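Local structure of peroxisomal membrane protein LPX1 (Saccharomyces cerevisiae, 2Y6U) at residues 77-81 with 82-86. The protein hydrolyses acyl esters, with lipase and phospholipase A activity, as an alpha/beta hydrolase of the peroxisome. Numbering follows the deposited sequence.
Sequences AADAE and GNYAI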
loop_
_atom_site.group_PDB
_atom_site.type_symbol
_atom_site.label_atom_id
_atom_site.label_comp_id
_atom_site.label_asym_id
_atom_site.label_seq_id
_atom_site.Cartn_x
_atom_site.Cartn_y
_atom_site.Cartn_z
ATOM N N ALA A 77 -9.274 20.301 22.896
ATOM C CA ALA A 77 -9.028 20.026 24.326
ATOM C C ALA A 77 -9.604 18.646 24.655
ATOM O O ALA A 77 -10.583 18.214 24.008
ATOM C CB ALA A 77 -9.720 21.093 25.205
ATOM N N ALA A 78 -9.003 17.971 25.639
ATOM C CA ALA A 78 -9.502 16.723 26.149
ATOM C C ALA A 78 -10.882 17.017 26.660
ATOM O O ALA A 78 -11.092 18.006 27.401
ATOM C CB ALA A 78 -8.611 16.205 27.263
ATOM N N ASP A 79 -11.850 16.207 26.253
ATOM C CA ASP A 79 -13.212 16.499 26.647
ATOM C C ASP A 79 -13.685 15.441 27.652
ATOM O O ASP A 79 -13.561 14.207 27.393
ATOM C CB ASP A 79 -14.121 16.681 25.411
ATOM C CG ASP A 79 -14.078 18.135 24.849
ATOM O OD1 ASP A 79 -14.733 19.025 25.466
ATOM O OD2 ASP A 79 -13.396 18.388 23.808
ATOM N N ALA A 80 -14.168 15.966 28.779
ATOM C CA ALA A 80 -14.690 15.216 29.925
ATOM C C ALA A 80 -15.551 14.063 29.449
ATOM O O ALA A 80 -14.998 13.002 29.138
ATOM C CB ALA A 80 -15.475 16.146 30.873
ATOM N N GLU A 81 -16.864 14.297 29.310
ATOM C CA GLU A 81 -17.837 13.227 29.026
ATOM C C GLU A 81 -17.721 12.515 27.654
ATOM O O GLU A 81 -17.869 11.288 27.583
ATOM C CB GLU A 81 -19.268 13.743 29.266
ATOM C CG GLU A 81 -19.567 14.100 30.760
ATOM C CD GLU A 81 -20.609 15.212 30.906
ATOM O OE1 GLU A 81 -20.932 15.842 29.868
ATOM O OE2 GLU A 81 -21.109 15.462 32.038
ATOM N N GLY A 82 -17.411 13.241 26.576
ATOM C CA GLY A 82 -17.031 12.595 25.303
ATOM C C GLY A 82 -15.795 11.689 25.427
ATOM O O GLY A 82 -15.451 10.964 24.484
ATOM N N ASN A 83 -15.117 11.786 26.584
ATOM C CA ASN A 83 -14.052 10.881 27.015
ATOM C C ASN A 83 -13.018 10.501 25.924
ATOM O O ASN A 83 -12.820 9.332 25.579
ATOM C CB ASN A 83 -14.631 9.642 27.667
ATOM C CG ASN A 83 -13.810 9.206 28.822
ATOM O OD1 ASN A 83 -12.650 9.633 28.948
ATOM N ND2 ASN A 83 -14.395 8.402 29.706
ATOM N N TYR A 84 -12.391 11.540 25.414
ATOM C CA TYR A 84 -11.323 11.404 24.432
ATOM C C TYR A 84 -10.219 12.409 24.818
ATOM O O TYR A 84 -10.463 13.353 25.609
ATOM C CB TYR A 84 -11.873 11.675 23.024
ATOM C CG TYR A 84 -12.439 13.085 22.735
ATOM C CD1 TYR A 84 -11.601 14.147 22.417
ATOM C CD2 TYR A 84 -13.816 13.326 22.723
ATOM C CE1 TYR A 84 -12.097 15.414 22.126
ATOM C CE2 TYR A 84 -14.321 14.596 22.434
ATOM C CZ TYR A 84 -13.448 15.637 22.114
ATOM O OH TYR A 84 -13.939 16.916 21.825
ATOM N N ALA A 85 -9.051 12.185 24.266
ATOM C CA ALA A 85 -7.922 13.087 24.333
ATOM C C ALA A 85 -6.935 12.749 23.241
ATOM O O ALA A 85 -6.755 11.588 22.879
ATOM C CB ALA A 85 -7.199 12.999 25.770
ATOM N N ILE A 86 -6.269 13.775 22.743
ATOM C CA ILE A 86 -5.186 13.612 21.808
ATOM C C ILE A 86 -4.045 12.858 22.436
ATOM O O ILE A 86 -3.549 13.203 23.541
ATOM C CB ILE A 86 -4.636 14.949 21.244
ATOM C CG1 ILE A 86 -5.695 15.632 20.388
ATOM C CG2 ILE A 86 -3.405 14.700 20.328
ATOM C CD1 ILE A 86 -5.265 17.065 20.047
#
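D79 pairs with Y84 across a tight reversal, a type I beta turn from A80 to N83 with a G1 beta bulge, because D79 is matched by two residues, N83 and Y84, on the other side. The hairpin-like bend leads into strand 84-92 of the central alpha/beta hydrolase sheet, at the protein surface. Two backbone hydrogen bonds define it. N83 N donates to A80 O at 2.8 Å, closing the turn; D79 N donates to Y84 O at 3.2 Å, giving a single antiparallel hydrogen-bonded pair. N83 takes up the left-handed conformation (phi 44°) usual at this position of a G1 bulge. Among side chains, that of D79 lies alongside the Y84 ring. Y84 CG sits between its backbone N and carbonyl carbon (chi1 63°), which brings the ring up to D79, whose CB covers one face 3.5 Å from Y84 CZ. The Y84 hydroxyl is hydrogen-bonded to H342 of helix 330-347, linking bend to helix; an alanine here would probably leave H342 ND1 without this mate and D79 CB without its ring. Apolar contact is slight: A78 CB meets A85 CB at 3.8 Å.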